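Local coordinates for protein GDP-6-deoxy-D-mannose reductase (Pseudomonas aeruginosa, PDB 6X3B) that binds NADPH and probably reduces GDP-4-dehydro-6-deoxy-D-mannose to GDP-rhamnose for the lipopolysaccharide O-antigen, at residues T96-N100 and P150-K155; I199-K203 and A266-L270. One frame throughout, in Å; residues are numbered along the deposited sequence.

Contact 1 of 2, residues T96-N100 and P150-K155; sequences TLQIN and PYAVSK. With NDP (NADPH dihydro-nicotinamide-adenine-dinucleotide phosphate), chain E.
Ser-154 OG is gripped from both sides of the contact: it accepts a hydrogen from Asn-100 ND2 at 3.0 Å and gives its own to Tyr-151 O at 2.8 Å, one turn back in its helix. The hydrogen bond from Asn-100 is nearly straight, 167° at the hydrogen, and OG lies within the amide plane of Asn-100. Tyr-151 O takes a second hydrogen from Lys-155 N, so the serine bond is added to the regular helical one. With chi1 at 78°, OG stands between the backbone N and carbonyl carbon of Ser-154, from where it reaches Tyr-151 O and still faces Asn-100. The far end of the amide is held too, OD1 accepting from Gln-83 N, which fixes its rotation. Apolar groups pack round this polar core: Leu-97 CD2 lies 3.6 Å from Ser-154 CB, and Thr-96 CG2 meets Ser-154 OG at 3.8 Å. Beyond Ser-154, the same helix turn reaches NADPH. Tyr-151 OH and O2D of the nicotinamide ribose share a 2.5 Å hydrogen bond, with O2D at the edge of the phenol ring and in its plane. Lys-155 CG lies over one face of the Tyr-151 ring, toward the rim, and Lys-155 NZ donates to both hydroxyls of that ribose, at 2.8 Å to O3D and 3.0 Å to O2D, as well as to Ile-123 O. Tyr-151 and Lys-155 fit the YxxxK pattern of short-chain dehydrogenases/reductases, in whose relatives the tyrosine is usually the catalytic acid. Helices 93-114 and 150-169 run side by side here, their local axes 9.2 Å apart and 32° from parallel. Helix 86-91 touches Thr-96, Pro-150 and Tyr-151, while Leu-105 and Gln-164 of the second subunit pack on Leu-97 and Val-153, so the helix pair, beside the cofactor-binding Rossmann sheet, also joins the dimer interface.

Contact 2 of 2, residues I199-K203 and A266-L270; sequences IARMK and AQVEL
Ala-266 meets helix 191-203 twice: its CB presses on Ile-199 CG2 at 3.4 Å, tight for two carbons, and its carbonyl O accepts from Lys-203 NZ at 2.9 Å. The ammonium approaches with a C=O...N angle of 136°, tilted 28° from the carbonyl plane. Bends at chi3 and chi4 curl the lysine round to that oxygen, which also brings CD against Ala-266 CB. Gln-267 then leaves helical geometry with positive phi, and its NE2 gives a hydrogen to a water that also accepts from Lys-203 NZ. At Val-268 the two methyls meet different side chains, CG1 against Met-202 SD at 4.0 Å and CG2 against Lys-203 CG at 3.9 Å. Leu-270 brings CD2 to both CG1 and CD1 of Ile-199, 3.7 Å from each, crossing that side chain at about a right angle; the same methyl touches Met-202 SD. Leu-314 of helix 306-320 packs on both Ile-199 and Ala-266. The arrangement is a Schellman motif closing helix 255-266, followed by an extended link into strand 271-274 whose alternate residues, Val-268 and Leu-270, pack on helix 191-203.

How the contacts relate
Contact 1 is wholly buried beside the cofactor, whereas contact 2 is only partly buried and lies farther from the centre of the chain; their centres are about 37 Å apart and they do not touch. No helix or strand is common to the two. Contact 1 joins helices 93-114 and 150-169 of the Rossmann part, with the second subunit close by; contact 2 sets the end of helix 191-203 against the turn after helix 255-266, and no other protein chain of the assembly reaches it. In 96-100 with 150-155, buried polar groups form a network next to NADPH. In 199-203 with 266-270, aliphatic packing dominates, and a solvent-exposed lysine, Lys-203, supplies the direct hydrogen bond.

Contact 1 of 2, residues T96-N100 and P150-K155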
# COMPACT_ATOMS: atom_id res chain seq x y z
N THR A 96 -7.43 12.53 2.12
CA THR A 96 -5.99 12.29 2.11
C THR A 96 -5.63 11.17 1.13
O THR A 96 -4.65 11.27 0.39
CB THR A 96 -5.51 12.00 3.53
OG1 THR A 96 -5.44 13.24 4.24
CG2 THR A 96 -4.11 11.35 3.53
N LEU A 97 -6.46 10.13 1.06
CA LEU A 97 -6.22 9.08 0.08
C LEU A 97 -6.38 9.60 -1.34
O LEU A 97 -5.57 9.27 -2.21
CB LEU A 97 -7.15 7.88 0.32
CG LEU A 97 -6.86 7.13 1.62
CD1 LEU A 97 -7.99 6.13 1.86
CD2 LEU A 97 -5.50 6.41 1.55
N GLN A 98 -7.41 10.43 -1.58
CA GLN A 98 -7.62 10.99 -2.91
C GLN A 98 -6.41 11.81 -3.35
O GLN A 98 -5.91 11.65 -4.47
CB GLN A 98 -8.89 11.86 -2.95
CG GLN A 98 -10.22 11.10 -2.66
CD GLN A 98 -10.62 10.16 -3.77
OE1 GLN A 98 -10.01 10.16 -4.85
NE2 GLN A 98 -11.63 9.33 -3.52
N ILE A 99 -5.95 12.72 -2.49
CA ILE A 99 -4.85 13.60 -2.85
C ILE A 99 -3.56 12.80 -3.02
O ILE A 99 -2.84 12.94 -4.02
CB ILE A 99 -4.66 14.70 -1.79
CG1 ILE A 99 -5.90 15.61 -1.72
CG2 ILE A 99 -3.35 15.48 -2.06
CD1 ILE A 99 -5.82 16.69 -0.65
N ASN A 100 -3.23 11.98 -2.03
CA ASN A 100 -1.92 11.36 -2.01
C ASN A 100 -1.83 10.16 -2.94
O ASN A 100 -0.76 9.89 -3.50
CB ASN A 100 -1.52 10.98 -0.60
CG ASN A 100 -1.21 12.20 0.27
OD1 ASN A 100 -1.18 13.34 -0.22
ND2 ASN A 100 -0.99 11.97 1.56
N PRO A 150 -3.89 7.25 8.59
CA PRO A 150 -4.24 7.28 7.16
C PRO A 150 -3.23 7.99 6.28
O PRO A 150 -3.16 7.70 5.08
CB PRO A 150 -5.60 8.00 7.14
CG PRO A 150 -6.08 7.98 8.58
CD PRO A 150 -4.85 8.00 9.42
N TYR A 151 -2.48 8.96 6.81
CA TYR A 151 -1.40 9.55 6.01
C TYR A 151 -0.34 8.49 5.68
O TYR A 151 0.06 8.34 4.53
CB TYR A 151 -0.79 10.72 6.75
CG TYR A 151 0.59 11.12 6.28
CD1 TYR A 151 0.75 11.98 5.17
CD2 TYR A 151 1.73 10.68 6.94
CE1 TYR A 151 2.02 12.37 4.75
CE2 TYR A 151 3.00 11.06 6.53
CZ TYR A 151 3.14 11.91 5.43
OH TYR A 151 4.39 12.29 5.03
N ALA A 152 0.09 7.74 6.70
CA ALA A 152 1.11 6.72 6.44
C ALA A 152 0.57 5.63 5.52
O ALA A 152 1.30 5.14 4.65
CB ALA A 152 1.63 6.14 7.76
N VAL A 153 -0.71 5.27 5.67
CA VAL A 153 -1.36 4.34 4.74
C VAL A 153 -1.27 4.86 3.31
O VAL A 153 -0.87 4.14 2.39
CB VAL A 153 -2.82 4.10 5.16
CG1 VAL A 153 -3.60 3.38 4.05
CG2 VAL A 153 -2.89 3.28 6.47
N SER A 154 -1.63 6.13 3.11
CA SER A 154 -1.63 6.70 1.76
C SER A 154 -0.23 6.77 1.17
O SER A 154 -0.07 6.59 -0.04
CB SER A 154 -2.28 8.09 1.78
OG SER A 154 -1.39 9.07 2.29
N LYS A 155 0.80 6.99 2.00
CA LYS A 155 2.16 7.01 1.47
C LYS A 155 2.60 5.62 1.01
O LYS A 155 3.18 5.48 -0.07
CB LYS A 155 3.15 7.55 2.51
CG LYS A 155 2.86 8.94 3.02
CD LYS A 155 2.90 9.99 1.90
CE LYS A 155 4.23 10.70 1.88
NZ LYS A 155 4.32 11.64 0.75
PA NDP E . 3.82 20.70 2.64
O1A NDP E . 2.49 20.32 3.21
O2A NDP E . 4.58 21.80 3.29
O5B NDP E . 3.66 21.03 1.08
C5B NDP E . 2.69 20.28 0.30
C4B NDP E . 2.71 20.77 -1.12
O4B NDP E . 1.76 20.01 -1.91
C3B NDP E . 2.34 22.25 -1.33
O3B NDP E . 3.19 22.86 -2.29
C2B NDP E . 0.89 22.17 -1.79
O2B NDP E . 0.57 23.29 -2.62
C1B NDP E . 0.93 20.89 -2.62
N9A NDP E . -0.37 20.27 -2.79
C8A NDP E . -1.21 19.80 -1.81
N7A NDP E . -2.32 19.30 -2.27
C5A NDP E . -2.22 19.44 -3.64
C6A NDP E . -3.09 19.10 -4.70
N6A NDP E . -4.27 18.52 -4.48
N1A NDP E . -2.69 19.38 -5.96
C2A NDP E . -1.50 19.96 -6.13
N3A NDP E . -0.60 20.33 -5.22
C4A NDP E . -1.03 20.04 -3.98
O3 NDP E . 4.76 19.41 2.59
PN NDP E . 6.30 19.22 2.98
O1N NDP E . 7.12 20.06 2.07
O2N NDP E . 6.44 19.41 4.45
O5D NDP E . 6.52 17.67 2.62
C5D NDP E . 7.06 17.33 1.33
C4D NDP E . 7.00 15.83 1.15
O4D NDP E . 7.80 15.20 2.17
C3D NDP E . 5.60 15.21 1.26
O3D NDP E . 5.42 14.16 0.33
C2D NDP E . 5.59 14.71 2.71
O2D NDP E . 4.68 13.64 2.92
C1D NDP E . 7.04 14.26 2.89
N1N NDP E . 7.47 14.28 4.32
C2N NDP E . 7.69 15.46 4.97
C3N NDP E . 8.23 15.50 6.23
C7N NDP E . 8.20 16.79 6.96
O7N NDP E . 8.60 16.84 8.13
N7N NDP E . 7.73 17.86 6.33
C4N NDP E . 8.82 14.25 6.78
C5N NDP E . 8.47 13.04 6.02
C6N NDP E . 7.65 13.11 5.00
P2B NDP E . -0.59 24.20 -1.96
O1X NDP E . -0.82 25.33 -2.93
O2X NDP E . -1.81 23.32 -1.79
O3X NDP E . -0.06 24.69 -0.62

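Contact 2 of 2, residues I199-K203 and A266-L270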
# COMPACT_ATOMS: atom_id res chain seq x y z
N ILE A 199 11.13 30.00 21.60
CA ILE A 199 12.36 30.51 22.18
C ILE A 199 12.77 31.82 21.51
O ILE A 199 13.24 32.75 22.18
CB ILE A 199 13.46 29.44 22.07
CG1 ILE A 199 13.18 28.32 23.06
CG2 ILE A 199 14.82 30.06 22.30
CD1 ILE A 199 14.07 27.13 22.91
N ALA A 200 12.57 31.94 20.19
CA ALA A 200 12.81 33.21 19.53
C ALA A 200 11.91 34.31 20.09
O ALA A 200 12.32 35.47 20.17
CB ALA A 200 12.62 33.09 18.02
N ARG A 201 10.68 33.96 20.48
CA ARG A 201 9.80 34.93 21.11
C ARG A 201 10.32 35.32 22.49
O ARG A 201 10.24 36.49 22.88
CB ARG A 201 8.37 34.38 21.20
CG ARG A 201 7.70 34.29 19.83
CD ARG A 201 6.37 33.53 19.86
NE ARG A 201 5.48 34.04 20.89
CZ ARG A 201 4.68 35.09 20.72
NH1 ARG A 201 4.67 35.75 19.56
NH2 ARG A 201 3.90 35.48 21.72
N MET A 202 10.88 34.36 23.23
CA MET A 202 11.50 34.70 24.51
C MET A 202 12.67 35.66 24.34
O MET A 202 12.83 36.60 25.13
CB MET A 202 11.96 33.43 25.22
CG MET A 202 10.90 32.40 25.45
SD MET A 202 11.69 30.92 26.11
CE MET A 202 10.29 29.79 26.07
N LYS A 203 13.51 35.44 23.32
CA LYS A 203 14.64 36.34 23.08
C LYS A 203 14.17 37.78 22.95
O LYS A 203 14.86 38.72 23.37
CB LYS A 203 15.38 35.94 21.81
CG LYS A 203 16.25 34.68 21.91
CD LYS A 203 16.96 34.43 20.58
CE LYS A 203 17.98 35.51 20.27
NZ LYS A 203 19.12 35.44 21.23
N ALA A 266 20.28 30.00 21.74
CA ALA A 266 19.54 31.25 21.84
C ALA A 266 20.02 32.13 22.99
O ALA A 266 19.60 33.29 23.07
CB ALA A 266 18.06 30.96 22.01
N GLN A 267 20.89 31.60 23.87
CA GLN A 267 21.36 32.30 25.07
C GLN A 267 20.17 32.65 25.96
O GLN A 267 20.04 33.76 26.49
CB GLN A 267 22.21 33.53 24.70
CG GLN A 267 23.44 33.11 23.89
CD GLN A 267 24.28 34.29 23.41
OE1 GLN A 267 25.16 34.78 24.13
NE2 GLN A 267 23.99 34.78 22.23
N VAL A 268 19.29 31.67 26.12
CA VAL A 268 18.09 31.76 26.94
C VAL A 268 18.15 30.64 27.96
O VAL A 268 18.69 29.56 27.70
CB VAL A 268 16.83 31.68 26.05
CG1 VAL A 268 15.61 31.23 26.83
CG2 VAL A 268 16.58 33.02 25.37
N GLU A 269 17.65 30.91 29.16
CA GLU A 269 17.37 29.88 30.15
C GLU A 269 15.86 29.77 30.28
O GLU A 269 15.16 30.79 30.35
CB GLU A 269 18.02 30.21 31.49
CG GLU A 269 19.11 29.24 31.90
CD GLU A 269 19.74 29.59 33.24
OE1 GLU A 269 19.05 30.19 34.10
OE2 GLU A 269 20.93 29.25 33.43
N LEU A 270 15.36 28.54 30.31
CA LEU A 270 13.93 28.32 30.34
C LEU A 270 13.61 27.13 31.23
O LEU A 270 14.45 26.27 31.48
CB LEU A 270 13.36 28.10 28.92
CG LEU A 270 13.97 27.04 28.01
CD1 LEU A 270 13.52 25.63 28.35
CD2 LEU A 270 13.61 27.35 26.57
O HOH W 1 21.79 33.88 20.58